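Local coordinates for M32 carboxypeptidase (Chitinophagaceae bacterium, PDB 7A03), which probably removes amino acids one at a time from the C-terminal ends of peptides, as a metal-dependent carboxypeptidase of the M32 family, at residues D171-I176 and Y422-F427; D354-H359 and S487-Y492; I364-E369 and Y418-S423; A429-T434 and K478-P483. All blocks are in the same frame, centred on the assembly; numbering follows the deposited sequence.

Interaction 1 of 4, residues D171-I176 and Y422-F427; sequences DMLDTI and YSLGSF
Methyl CD2 of Leu424 receives three side chains of the segment 171-176. Leu173 CD2 lies 4.0 Å from Leu424 CD2, the two leucines crossing at about a right angle, while Met172 comes tip to tip, its CE 4.1 Å from the same methyl. Ile176 touches it more loosely through CD1 and sends its other branch elsewhere: CG2 of Ile176 sits 3.7 Å from CE2 of Phe427, obliquely to the ring. No hydrogen bond joins the segments, so the contact is apolar helix packing within the mainly helical M32 fold, between helices 170-192 and 420-439. Their local axes cross at 65° and come no closer than 12.3 Å, a separation that the long side chains have to bridge. Met172 does so with CG anti to the backbone N (chi1 162°) and the chain extended beyond it. Farther out, Leu484 touches Ile176, Leu424 and Phe427, and the Phe427 ring meets Phe486 and Phe489 edge-to-face. Tyr366 packs against Leu173 and hydrogen-bonds to Asp174 OD1.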
loop_
_atom_site.group_PDB
_atom_site.type_symbol
_atom_site.label_atom_id
_atom_site.label_comp_id
_atom_site.label_asym_id
_atom_site.label_seq_id
_atom_site.Cartn_x
_atom_site.Cartn_y
_atom_site.Cartn_z
ATOM N N ASP A 171 20.137 5.351 -2.282
ATOM C CA ASP A 171 21.049 5.134 -1.158
ATOM C C ASP A 171 20.310 4.520 0.028
ATOM O O ASP A 171 20.714 3.474 0.574
ATOM C CB ASP A 171 21.673 6.475 -0.764
ATOM C CG ASP A 171 22.749 6.334 0.293
ATOM O OD1 ASP A 171 23.867 5.892 -0.044
ATOM O OD2 ASP A 171 22.474 6.675 1.462
ATOM N N MET A 172 19.193 5.149 0.410
ATOM C CA MET A 172 18.364 4.684 1.517
ATOM C C MET A 172 17.839 3.274 1.261
ATOM O O MET A 172 17.914 2.394 2.130
ATOM C CB MET A 172 17.208 5.675 1.691
ATOM C CG MET A 172 16.021 5.165 2.475
ATOM S SD MET A 172 14.551 6.136 2.084
ATOM C CE MET A 172 13.383 5.453 3.262
ATOM N N LEU A 173 17.311 3.034 0.059
ATOM C CA LEU A 173 16.712 1.741 -0.242
ATOM C C LEU A 173 17.763 0.653 -0.438
ATOM O O LEU A 173 17.517 -0.507 -0.094
ATOM C CB LEU A 173 15.783 1.864 -1.454
ATOM C CG LEU A 173 14.474 2.611 -1.155
ATOM C CD1 LEU A 173 13.576 2.735 -2.380
ATOM C CD2 LEU A 173 13.728 1.903 -0.047
ATOM N N ASP A 174 18.937 0.990 -0.980
ATOM C CA ASP A 174 20.002 0.001 -1.061
ATOM C C ASP A 174 20.391 -0.466 0.326
ATOM O O ASP A 174 20.583 -1.667 0.557
ATOM C CB ASP A 174 21.228 0.593 -1.747
ATOM C CG ASP A 174 21.138 0.564 -3.262
ATOM O OD1 ASP A 174 20.150 0.034 -3.822
ATOM O OD2 ASP A 174 22.097 1.072 -3.891
ATOM N N THR A 175 20.509 0.471 1.270
ATOM C CA THR A 175 20.828 0.077 2.640
ATOM C C THR A 175 19.747 -0.840 3.215
ATOM O O THR A 175 20.044 -1.908 3.782
ATOM C CB THR A 175 21.007 1.336 3.484
ATOM O OG1 THR A 175 22.157 2.044 3.009
ATOM C CG2 THR A 175 21.169 1.000 4.977
ATOM N N ILE A 176 18.478 -0.445 3.066
ATOM C CA ILE A 176 17.391 -1.255 3.615
ATOM C C ILE A 176 17.356 -2.642 2.981
ATOM O O ILE A 176 17.193 -3.653 3.678
ATOM C CB ILE A 176 16.044 -0.518 3.482
ATOM C CG1 ILE A 176 15.999 0.624 4.487
ATOM C CG2 ILE A 176 14.889 -1.472 3.731
ATOM C CD1 ILE A 176 14.908 1.631 4.230
ATOM N N TYR A 422 5.578 -0.851 -0.612
ATOM C CA TYR A 422 4.997 -1.968 0.134
ATOM C C TYR A 422 5.908 -2.372 1.288
ATOM O O TYR A 422 5.464 -2.476 2.447
ATOM C CB TYR A 422 4.740 -3.175 -0.772
ATOM C CG TYR A 422 3.713 -2.991 -1.864
ATOM C CD1 TYR A 422 2.351 -3.082 -1.598
ATOM C CD2 TYR A 422 4.116 -2.768 -3.172
ATOM C CE1 TYR A 422 1.423 -2.940 -2.602
ATOM C CE2 TYR A 422 3.194 -2.613 -4.185
ATOM C CZ TYR A 422 1.848 -2.700 -3.893
ATOM O OH TYR A 422 0.927 -2.557 -4.918
ATOM N N SER A 423 7.202 -2.553 0.997
ATOM C CA SER A 423 8.129 -2.928 2.055
ATOM C C SER A 423 8.289 -1.809 3.052
ATOM O O SER A 423 8.327 -2.066 4.261
ATOM C CB SER A 423 9.496 -3.337 1.511
ATOM O OG SER A 423 9.398 -4.596 0.874
ATOM N N LEU A 424 8.337 -0.559 2.579
ATOM C CA LEU A 424 8.455 0.538 3.525
ATOM C C LEU A 424 7.288 0.499 4.500
ATOM O O LEU A 424 7.474 0.651 5.716
ATOM C CB LEU A 424 8.508 1.875 2.781
ATOM C CG LEU A 424 9.754 2.167 1.932
ATOM C CD1 LEU A 424 9.623 3.511 1.204
ATOM C CD2 LEU A 424 10.989 2.154 2.804
ATOM N N GLY A 425 6.088 0.209 3.983
ATOM C CA GLY A 425 4.933 0.148 4.853
ATOM C C GLY A 425 5.146 -0.868 5.951
ATOM O O GLY A 425 4.986 -0.566 7.140
ATOM N N SER A 426 5.596 -2.069 5.565
ATOM C CA SER A 426 5.788 -3.123 6.559
ATOM C C SER A 426 6.810 -2.708 7.603
ATOM O O SER A 426 6.634 -2.966 8.811
ATOM C CB SER A 426 6.239 -4.400 5.851
ATOM O OG SER A 426 5.240 -4.883 4.966
ATOM N N PHE A 427 7.883 -2.040 7.162
ATOM C CA PHE A 427 8.949 -1.738 8.103
ATOM C C PHE A 427 8.523 -0.606 9.022
ATOM O O PHE A 427 8.767 -0.661 10.241
ATOM C CB PHE A 427 10.265 -1.468 7.366
ATOM C CG PHE A 427 10.669 -2.581 6.426
ATOM C CD1 PHE A 427 10.227 -3.883 6.624
ATOM C CD2 PHE A 427 11.477 -2.319 5.327
ATOM C CE1 PHE A 427 10.580 -4.909 5.744
ATOM C CE2 PHE A 427 11.837 -3.345 4.446
ATOM C CZ PHE A 427 11.387 -4.635 4.656
#

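Interaction 2 of 4, residues D354-H359 and S487-Y492; sequences DEITYH and SYFLDY
The Phe489 ring has the backbone O of Glu355 at its edge, near the ring plane and 3.5 Å from CZ, setting a carbonyl oxygen against the electron-poor rim. His359 and Ile356 reach the same ring obliquely: NE2 of His359 is 3.6 Å from Phe489 CZ, with the two ring planes at 79°, and CD1 of Ile356 is 4.2 Å from CE2 of Phe489. The Tyr492 ring takes Glu355 OE1 at its edge, in plane. There the phenol OH donates over 2.7 Å to OE1 of Glu355, which accepts through its syn lone pair, with carboxylate and ring planes 69° apart. Glu355 holds CG in the crowded position between N and the carbonyl carbon (chi1 73°), then runs extended to meet Tyr492 tip to tip. Lys496 forms a salt bridge with OE2 of Glu355 and also bonds Tyr492 OH, which would probably favour the ionised carboxylate. The other end of His359 is fixed by Ser423, whose OG bonds ND1. Asp354 OD1 accepts from Ile356 N (2.8 Å) and Thr357 N (2.9 Å), and OD2 from Thr357 OG1. This combined Asx turn and Asx motif shapes the backbone leading into helix 358-374, where it packs against helix 486-497.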
loop_
_atom_site.group_PDB
_atom_site.type_symbol
_atom_site.label_atom_id
_atom_site.label_comp_id
_atom_site.label_asym_id
_atom_site.label_seq_id
_atom_site.Cartn_x
_atom_site.Cartn_y
_atom_site.Cartn_z
ATOM N N ASP A 354 3.984 -14.766 2.238
ATOM C CA ASP A 354 3.987 -14.450 3.657
ATOM C C ASP A 354 4.817 -13.185 3.918
ATOM O O ASP A 354 5.586 -12.716 3.067
ATOM C CB ASP A 354 4.632 -15.589 4.428
ATOM C CG ASP A 354 6.064 -15.816 3.997
ATOM O OD1 ASP A 354 6.979 -15.160 4.548
ATOM O OD2 ASP A 354 6.266 -16.632 3.079
ATOM N N GLU A 355 4.695 -12.659 5.138
ATOM C CA GLU A 355 5.306 -11.371 5.478
ATOM C C GLU A 355 6.835 -11.394 5.511
ATOM O O GLU A 355 7.444 -10.323 5.635
ATOM C CB GLU A 355 4.750 -10.827 6.806
ATOM C CG GLU A 355 5.251 -11.563 8.035
ATOM C CD GLU A 355 4.622 -11.062 9.339
ATOM O OE1 GLU A 355 4.520 -9.827 9.547
ATOM O OE2 GLU A 355 4.245 -11.923 10.158
ATOM N N ILE A 356 7.479 -12.558 5.427
ATOM C CA ILE A 356 8.939 -12.584 5.380
ATOM C C ILE A 356 9.383 -12.587 3.928
ATOM O O ILE A 356 10.074 -11.666 3.471
ATOM C CB ILE A 356 9.539 -13.781 6.143
ATOM C CG1 ILE A 356 9.082 -13.758 7.603
ATOM C CG2 ILE A 356 11.053 -13.773 6.043
ATOM C CD1 ILE A 356 9.488 -12.503 8.346
ATOM N N THR A 357 8.982 -13.624 3.191
ATOM C CA THR A 357 9.418 -13.741 1.805
ATOM C C THR A 357 8.902 -12.600 0.936
ATOM O O THR A 357 9.530 -12.299 -0.084
ATOM C CB THR A 357 8.989 -15.090 1.218
ATOM O OG1 THR A 357 7.557 -15.171 1.228
ATOM C CG2 THR A 357 9.591 -16.237 2.008
ATOM N N TYR A 358 7.790 -11.958 1.325
ATOM C CA TYR A 358 7.254 -10.828 0.561
ATOM C C TYR A 358 8.350 -9.840 0.174
ATOM O O TYR A 358 8.391 -9.342 -0.963
ATOM C CB TYR A 358 6.192 -10.097 1.395
ATOM C CG TYR A 358 5.402 -9.057 0.620
ATOM C CD1 TYR A 358 5.866 -7.746 0.498
ATOM C CD2 TYR A 358 4.200 -9.387 0.014
ATOM C CE1 TYR A 358 5.164 -6.801 -0.219
ATOM C CE2 TYR A 358 3.479 -8.450 -0.700
ATOM C CZ TYR A 358 3.963 -7.159 -0.806
ATOM O OH TYR A 358 3.258 -6.210 -1.518
ATOM N N HIS A 359 9.262 -9.559 1.106
ATOM C CA HIS A 359 10.230 -8.500 0.880
ATOM C C HIS A 359 11.298 -8.886 -0.131
ATOM O O HIS A 359 11.835 -8.004 -0.809
ATOM C CB HIS A 359 10.737 -7.982 2.222
ATOM C CG HIS A 359 9.604 -7.623 3.129
ATOM N ND1 HIS A 359 8.795 -6.530 2.889
ATOM C CD2 HIS A 359 9.072 -8.261 4.199
ATOM C CE1 HIS A 359 7.834 -6.492 3.797
ATOM N NE2 HIS A 359 7.981 -7.526 4.608
ATOM N N SER A 487 15.846 -2.766 11.564
ATOM C CA SER A 487 16.051 -3.566 12.770
ATOM C C SER A 487 14.747 -3.835 13.523
ATOM O O SER A 487 14.567 -4.905 14.125
ATOM C CB SER A 487 17.066 -2.878 13.678
ATOM O OG SER A 487 16.625 -1.584 14.048
ATOM N N TYR A 488 13.826 -2.870 13.521
ATOM C CA TYR A 488 12.561 -3.083 14.215
ATOM C C TYR A 488 11.791 -4.255 13.613
ATOM O O TYR A 488 11.284 -5.132 14.342
ATOM C CB TYR A 488 11.719 -1.812 14.147
ATOM C CG TYR A 488 12.160 -0.670 15.038
ATOM C CD1 TYR A 488 13.046 0.289 14.583
ATOM C CD2 TYR A 488 11.649 -0.534 16.324
ATOM C CE1 TYR A 488 13.423 1.348 15.390
ATOM C CE2 TYR A 488 12.018 0.522 17.142
ATOM C CZ TYR A 488 12.903 1.458 16.666
ATOM O OH TYR A 488 13.265 2.512 17.468
ATOM N N PHE A 489 11.670 -4.269 12.276
ATOM C CA PHE A 489 11.019 -5.391 11.615
ATOM C C PHE A 489 11.764 -6.686 11.906
ATOM O O PHE A 489 11.139 -7.725 12.148
ATOM C CB PHE A 489 10.936 -5.167 10.109
ATOM C CG PHE A 489 10.189 -6.243 9.393
ATOM C CD1 PHE A 489 8.802 -6.189 9.275
ATOM C CD2 PHE A 489 10.857 -7.319 8.851
ATOM C CE1 PHE A 489 8.107 -7.203 8.623
ATOM C CE2 PHE A 489 10.163 -8.338 8.198
ATOM C CZ PHE A 489 8.786 -8.271 8.081
ATOM N N LEU A 490 13.104 -6.640 11.901
ATOM C CA LEU A 490 13.856 -7.863 12.141
ATOM C C LEU A 490 13.554 -8.418 13.526
ATOM O O LEU A 490 13.318 -9.619 13.681
ATOM C CB LEU A 490 15.356 -7.643 11.954
ATOM C CG LEU A 490 16.224 -8.895 12.174
ATOM C CD1 LEU A 490 15.786 -10.016 11.253
ATOM C CD2 LEU A 490 17.714 -8.613 12.009
ATOM N N ASP A 491 13.563 -7.555 14.547
ATOM C CA ASP A 491 13.344 -8.043 15.910
ATOM C C ASP A 491 11.937 -8.603 16.059
ATOM O O ASP A 491 11.738 -9.636 16.715
ATOM C CB ASP A 491 13.573 -6.940 16.947
ATOM C CG ASP A 491 15.013 -6.468 17.006
ATOM O OD1 ASP A 491 15.881 -7.102 16.367
ATOM O OD2 ASP A 491 15.258 -5.460 17.708
ATOM N N TYR A 492 10.964 -7.956 15.418
ATOM C CA TYR A 492 9.592 -8.450 15.445
ATOM C C TYR A 492 9.487 -9.819 14.771
ATOM O O TYR A 492 8.858 -10.754 15.301
ATOM C CB TYR A 492 8.716 -7.407 14.730
ATOM C CG TYR A 492 7.490 -7.956 14.027
ATOM C CD1 TYR A 492 6.365 -8.328 14.752
ATOM C CD2 TYR A 492 7.449 -8.073 12.639
ATOM C CE1 TYR A 492 5.244 -8.833 14.125
ATOM C CE2 TYR A 492 6.323 -8.578 12.002
ATOM C CZ TYR A 492 5.232 -8.954 12.756
ATOM O OH TYR A 492 4.111 -9.444 12.139
#

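Interaction 3 of 4, residues I364-E369 and Y418-S423; sequences IRYEIE and YFPTYS
Helix 358-374 here packs against the start of helix 420-439 in the largely helical M32 fold, and the evidence is a CH-pi contact of nearly ideal geometry. CD of Arg365 stands 3.4 Å from the centroid of the Phe419 ring, only 4° off the ring normal. The arginine chain, extended from CG to NE, crosses the ring obliquely: CG lies over the rim near CD2 and CE2, with CB just beyond the rim beside CD2, and NE is near CZ of Phe419. The guanidinium is turned 81° from the ring and has CZ of Phe419 at its edge; at 5.3 Å from CZ of Arg365 to the Phe419 centroid, any cation-pi attraction is weak. NE forms a salt bridge with Asp408 and NH1 a hydrogen bond with Tyr390 OH. An alanine in place of Phe419 would remove the ring under Arg365 CD, and the arginine methylenes would probably be less well packed. Packing is looser elsewhere. Tyr366 meets Pro420 through CD1 to CG at 4.0 Å, and on the Tyr418 side no direct hydrogen bond crosses the contact. A water intervenes instead, accepting from Phe419 N and donating to Glu369. That carboxylate is also held by Tyr157 and Gly417 N at OE1 and by Trp411 at OE2. OE2 of Glu369 lies at the edge of the Phe419 ring, 3.3 Å from CD2, and receives the water's hydrogen bond over 2.6 Å.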
loop_
_atom_site.group_PDB
_atom_site.type_symbol
_atom_site.label_atom_id
_atom_site.label_comp_id
_atom_site.label_asym_id
_atom_site.label_seq_id
_atom_site.Cartn_x
_atom_site.Cartn_y
_atom_site.Cartn_z
ATOM N N ILE A 364 13.477 -7.805 -5.497
ATOM C CA ILE A 364 13.785 -8.171 -6.872
ATOM C C ILE A 364 13.245 -7.105 -7.810
ATOM O O ILE A 364 13.969 -6.604 -8.685
ATOM C CB ILE A 364 13.244 -9.576 -7.185
ATOM C CG1 ILE A 364 14.091 -10.617 -6.449
ATOM C CG2 ILE A 364 13.254 -9.809 -8.689
ATOM C CD1 ILE A 364 13.410 -11.950 -6.295
ATOM N N ARG A 365 12.010 -6.654 -7.559
ATOM C CA ARG A 365 11.436 -5.616 -8.408
ATOM C C ARG A 365 12.250 -4.337 -8.291
ATOM O O ARG A 365 12.558 -3.680 -9.303
ATOM C CB ARG A 365 9.961 -5.402 -8.048
ATOM C CG ARG A 365 9.064 -6.567 -8.504
ATOM C CD ARG A 365 7.812 -6.692 -7.632
ATOM N NE ARG A 365 6.902 -7.759 -8.054
ATOM C CZ ARG A 365 7.152 -9.067 -7.928
ATOM N NH1 ARG A 365 8.291 -9.489 -7.401
ATOM N NH2 ARG A 365 6.256 -9.968 -8.320
ATOM N N TYR A 366 12.705 -4.029 -7.071
ATOM C CA TYR A 366 13.496 -2.823 -6.896
ATOM C C TYR A 366 14.769 -2.908 -7.727
ATOM O O TYR A 366 15.071 -2.003 -8.526
ATOM C CB TYR A 366 13.764 -2.592 -5.405
ATOM C CG TYR A 366 14.824 -1.581 -5.104
ATOM C CD1 TYR A 366 14.575 -0.219 -5.207
ATOM C CD2 TYR A 366 16.088 -1.992 -4.700
ATOM C CE1 TYR A 366 15.561 0.695 -4.942
ATOM C CE2 TYR A 366 17.088 -1.066 -4.418
ATOM C CZ TYR A 366 16.803 0.279 -4.543
ATOM O OH TYR A 366 17.760 1.224 -4.272
ATOM N N GLU A 367 15.477 -4.042 -7.641
ATOM C CA GLU A 367 16.753 -4.095 -8.341
ATOM C C GLU A 367 16.520 -4.013 -9.836
ATOM O O GLU A 367 17.211 -3.261 -10.544
ATOM C CB GLU A 367 17.564 -5.340 -7.970
ATOM C CG GLU A 367 17.819 -5.517 -6.472
ATOM C CD GLU A 367 18.732 -4.459 -5.858
ATOM O OE1 GLU A 367 19.454 -3.759 -6.602
ATOM O OE2 GLU A 367 18.729 -4.337 -4.611
ATOM N N ILE A 368 15.469 -4.684 -10.311
ATOM C CA ILE A 368 15.205 -4.686 -11.739
ATOM C C ILE A 368 14.835 -3.287 -12.190
ATOM O O ILE A 368 15.384 -2.773 -13.176
ATOM C CB ILE A 368 14.128 -5.728 -12.080
ATOM C CG1 ILE A 368 14.741 -7.126 -12.065
ATOM C CG2 ILE A 368 13.470 -5.412 -13.425
ATOM C CD1 ILE A 368 13.731 -8.225 -12.139
ATOM N N GLU A 369 13.963 -2.612 -11.429
ATOM C CA GLU A 369 13.576 -1.277 -11.859
ATOM C C GLU A 369 14.784 -0.372 -11.868
ATOM O O GLU A 369 14.988 0.400 -12.821
ATOM C CB GLU A 369 12.471 -0.703 -10.979
ATOM C CG GLU A 369 11.118 -1.275 -11.297
ATOM C CD GLU A 369 10.024 -0.669 -10.476
ATOM O OE1 GLU A 369 10.285 0.343 -9.792
ATOM O OE2 GLU A 369 8.904 -1.209 -10.516
ATOM N N TYR A 418 7.106 2.359 -7.486
ATOM C CA TYR A 418 5.965 2.083 -6.621
ATOM C C TYR A 418 6.249 0.930 -5.665
ATOM O O TYR A 418 5.970 1.019 -4.464
ATOM C CB TYR A 418 4.751 1.740 -7.501
ATOM C CG TYR A 418 3.406 1.707 -6.800
ATOM C CD1 TYR A 418 3.072 0.691 -5.917
ATOM C CD2 TYR A 418 2.451 2.683 -7.062
ATOM C CE1 TYR A 418 1.832 0.661 -5.291
ATOM C CE2 TYR A 418 1.214 2.662 -6.444
ATOM C CZ TYR A 418 0.915 1.659 -5.560
ATOM O OH TYR A 418 -0.319 1.655 -4.951
ATOM N N PHE A 419 6.808 -0.154 -6.187
ATOM C CA PHE A 419 6.955 -1.362 -5.382
ATOM C C PHE A 419 7.639 -1.151 -4.028
ATOM O O PHE A 419 7.178 -1.757 -3.038
ATOM C CB PHE A 419 7.677 -2.450 -6.195
ATOM C CG PHE A 419 6.801 -3.171 -7.182
ATOM C CD1 PHE A 419 5.710 -3.915 -6.754
ATOM C CD2 PHE A 419 7.097 -3.141 -8.540
ATOM C CE1 PHE A 419 4.900 -4.595 -7.680
ATOM C CE2 PHE A 419 6.305 -3.819 -9.457
ATOM C CZ PHE A 419 5.207 -4.550 -9.028
ATOM N N PRO A 420 8.711 -0.352 -3.900
ATOM C CA PRO A 420 9.363 -0.248 -2.584
ATOM C C PRO A 420 8.421 0.184 -1.471
ATOM O O PRO A 420 8.637 -0.210 -0.315
ATOM C CB PRO A 420 10.484 0.777 -2.819
ATOM C CG PRO A 420 10.779 0.685 -4.268
ATOM C CD PRO A 420 9.454 0.407 -4.931
ATOM N N THR A 421 7.369 0.958 -1.789
ATOM C CA THR A 421 6.476 1.439 -0.742
ATOM C C THR A 421 5.836 0.294 0.034
ATOM O O THR A 421 5.600 0.436 1.239
ATOM C CB THR A 421 5.417 2.399 -1.293
ATOM O OG1 THR A 421 4.558 1.711 -2.210
ATOM C CG2 THR A 421 6.087 3.573 -1.991
ATOM N N TYR A 422 5.578 -0.851 -0.612
ATOM C CA TYR A 422 4.997 -1.968 0.134
ATOM C C TYR A 422 5.908 -2.372 1.288
ATOM O O TYR A 422 5.464 -2.476 2.447
ATOM C CB TYR A 422 4.740 -3.175 -0.772
ATOM C CG TYR A 422 3.713 -2.991 -1.864
ATOM C CD1 TYR A 422 2.351 -3.082 -1.598
ATOM C CD2 TYR A 422 4.116 -2.768 -3.172
ATOM C CE1 TYR A 422 1.423 -2.940 -2.602
ATOM C CE2 TYR A 422 3.194 -2.613 -4.185
ATOM C CZ TYR A 422 1.848 -2.700 -3.893
ATOM O OH TYR A 422 0.927 -2.557 -4.918
ATOM N N SER A 423 7.202 -2.553 0.997
ATOM C CA SER A 423 8.129 -2.928 2.055
ATOM C C SER A 423 8.289 -1.809 3.052
ATOM O O SER A 423 8.327 -2.066 4.261
ATOM C CB SER A 423 9.496 -3.337 1.511
ATOM O OG SER A 423 9.398 -4.596 0.874
HETATM O O HOH W 1 6.948 0.013 -9.215
#

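Interaction 4 of 4, residues A429-T434 and K478-P483; sequences AAQFFT and KITGNP
An ST turn at the C-terminal end of helix 472-480 forms one side of this contact: OG1 of Thr480 accepts from Asn482 N at 3.2 Å, while Gly481, with positive phi, is the first residue to leave the helix. Thr480 OG1 stands in the crowded position between N and the carbonyl carbon (chi1 77°) and also bonds Cys476 O. Gln431 reaches across from helix 420-439 with CG anti to its backbone N (chi1 -177°) and the chain extended beyond, so that its amide meets the turn. NE2 donates to Thr480 OG1 over 3.1 Å and to Pro483 O over 3.0 Å, the latter nearly straight at 171°. Both acceptors lie close to the amide plane, though at Pro483 the donor stands above the carbonyl plane. OE1 takes the N-H of Gln485, so both ends of the amide are used and its rotation is set. A leucine in place of Gln431 has no amide to bond Thr480 OG1, Pro483 O or Gln485 N, and the turn would probably be held less firmly against helix 420-439. Beside the amide, CG2 of Thr480 abuts the edge of the Phe432 ring, 4.0 Å from CD1, and CD1 of Ile479 approaches CE1 of Phe432 obliquely at 4.3 Å. Tyr488 packs on Gln431 and Ser298 on Phe432, so helix 420-439 touches helices 472-480, 486-497 and 293-307.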
loop_
_atom_site.group_PDB
_atom_site.type_symbol
_atom_site.label_atom_id
_atom_site.label_comp_id
_atom_site.label_asym_id
_atom_site.label_seq_id
_atom_site.Cartn_x
_atom_site.Cartn_y
_atom_site.Cartn_z
ATOM N N ALA A 429 5.473 -0.218 9.885
ATOM C CA ALA A 429 4.495 -0.804 10.789
ATOM C C ALA A 429 5.192 -1.386 12.006
ATOM O O ALA A 429 4.784 -1.126 13.154
ATOM C CB ALA A 429 3.657 -1.853 10.053
ATOM N N ALA A 430 6.318 -2.077 11.776
ATOM C CA ALA A 430 6.999 -2.710 12.892
ATOM C C ALA A 430 7.593 -1.658 13.809
ATOM O O ALA A 430 7.449 -1.738 15.046
ATOM C CB ALA A 430 8.086 -3.650 12.364
ATOM N N GLN A 431 8.162 -0.609 13.212
ATOM C CA GLN A 431 8.782 0.413 14.036
ATOM C C GLN A 431 7.717 1.144 14.829
ATOM O O GLN A 431 7.908 1.435 16.020
ATOM C CB GLN A 431 9.590 1.367 13.152
ATOM C CG GLN A 431 10.361 2.441 13.898
ATOM C CD GLN A 431 11.582 2.909 13.124
ATOM O OE1 GLN A 431 12.015 2.247 12.170
ATOM N NE2 GLN A 431 12.153 4.045 13.528
ATOM N N PHE A 432 6.551 1.379 14.203
ATOM C CA PHE A 432 5.510 2.085 14.931
ATOM C C PHE A 432 4.950 1.197 16.036
ATOM O O PHE A 432 4.761 1.659 17.172
ATOM C CB PHE A 432 4.384 2.552 13.996
ATOM C CG PHE A 432 4.775 3.652 13.032
ATOM C CD1 PHE A 432 5.746 4.585 13.341
ATOM C CD2 PHE A 432 4.135 3.751 11.803
ATOM C CE1 PHE A 432 6.083 5.589 12.438
ATOM C CE2 PHE A 432 4.473 4.765 10.889
ATOM C CZ PHE A 432 5.439 5.674 11.208
ATOM N N PHE A 433 4.752 -0.102 15.753
ATOM C CA PHE A 433 4.064 -0.903 16.758
ATOM C C PHE A 433 4.964 -1.149 17.957
ATOM O O PHE A 433 4.532 -1.026 19.112
ATOM C CB PHE A 433 3.538 -2.215 16.187
ATOM C CG PHE A 433 2.683 -2.974 17.154
ATOM C CD1 PHE A 433 1.418 -2.502 17.504
ATOM C CD2 PHE A 433 3.156 -4.135 17.764
ATOM C CE1 PHE A 433 0.646 -3.180 18.436
ATOM C CE2 PHE A 433 2.369 -4.819 18.670
ATOM C CZ PHE A 433 1.106 -4.342 18.998
ATOM N N THR A 434 6.231 -1.460 17.702
ATOM C CA THR A 434 7.173 -1.599 18.799
ATOM C C THR A 434 7.225 -0.321 19.622
ATOM O O THR A 434 7.202 -0.369 20.861
ATOM C CB THR A 434 8.534 -1.992 18.239
ATOM O OG1 THR A 434 8.420 -3.288 17.644
ATOM C CG2 THR A 434 9.599 -2.049 19.334
ATOM N N LYS A 478 9.784 11.961 14.683
ATOM C CA LYS A 478 9.012 12.577 15.757
ATOM C C LYS A 478 8.407 11.533 16.691
ATOM O O LYS A 478 8.453 11.690 17.920
ATOM C CB LYS A 478 7.926 13.475 15.158
ATOM C CG LYS A 478 6.934 14.013 16.182
ATOM C CD LYS A 478 5.772 14.735 15.513
ATOM C CE LYS A 478 4.938 15.469 16.546
ATOM N NZ LYS A 478 3.646 15.926 15.973
ATOM N N ILE A 479 7.845 10.455 16.130
ATOM C CA ILE A 479 7.157 9.460 16.949
ATOM C C ILE A 479 8.135 8.522 17.652
ATOM O O ILE A 479 7.948 8.182 18.827
ATOM C CB ILE A 479 6.152 8.672 16.091
ATOM C CG1 ILE A 479 5.027 9.572 15.582
ATOM C CG2 ILE A 479 5.582 7.510 16.875
ATOM C CD1 ILE A 479 4.278 8.930 14.439
ATOM N N THR A 480 9.162 8.048 16.942
ATOM C CA THR A 480 10.010 6.970 17.439
ATOM C C THR A 480 11.393 7.415 17.888
ATOM O O THR A 480 12.098 6.624 18.520
ATOM C CB THR A 480 10.164 5.856 16.389
ATOM O OG1 THR A 480 11.095 6.260 15.372
ATOM C CG2 THR A 480 8.817 5.493 15.760
ATOM N N GLY A 481 11.801 8.641 17.581
ATOM C CA GLY A 481 13.150 9.061 17.900
ATOM C C GLY A 481 14.204 8.500 16.977
ATOM O O GLY A 481 15.391 8.576 17.295
ATOM N N ASN A 482 13.807 7.943 15.834
ATOM C CA ASN A 482 14.735 7.333 14.892
ATOM C C ASN A 482 14.191 7.483 13.483
ATOM O O ASN A 482 12.972 7.511 13.294
ATOM C CB ASN A 482 14.911 5.841 15.190
ATOM C CG ASN A 482 15.727 5.592 16.432
ATOM O OD1 ASN A 482 15.268 4.933 17.368
ATOM N ND2 ASN A 482 16.948 6.118 16.451
ATOM N N PRO A 483 15.058 7.551 12.480
ATOM C CA PRO A 483 14.608 7.316 11.106
ATOM C C PRO A 483 14.189 5.863 10.960
ATOM O O PRO A 483 14.388 5.040 11.862
ATOM C CB PRO A 483 15.858 7.611 10.270
ATOM C CG PRO A 483 16.990 7.306 11.190
ATOM C CD PRO A 483 16.526 7.659 12.576
#

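Helix 420-439 takes part in interactions 1, 3 and 4, and interaction 2 touches it. Interactions 1 and 3 share Tyr422 and Ser423, with centres 9 Å apart. Interaction 2, centred 11 Å from interaction 1, meets it where Ser423 OG is 2.9 Å from His359 ND1. Interactions 2 and 4 touch where CA of Phe489 is 3.5 Å from CB of Ala430; interactions 3 and 4 stay apart, about 7 Å between nearest atoms. The side chain of Tyr418 in interaction 3 is about 4 Å from a bound glycerol, probably from the crystallisation liquor. An HExxH pattern on helix 258-277, probably the metal site as in this family though no metal is bound to it here, lies outside all eight segments.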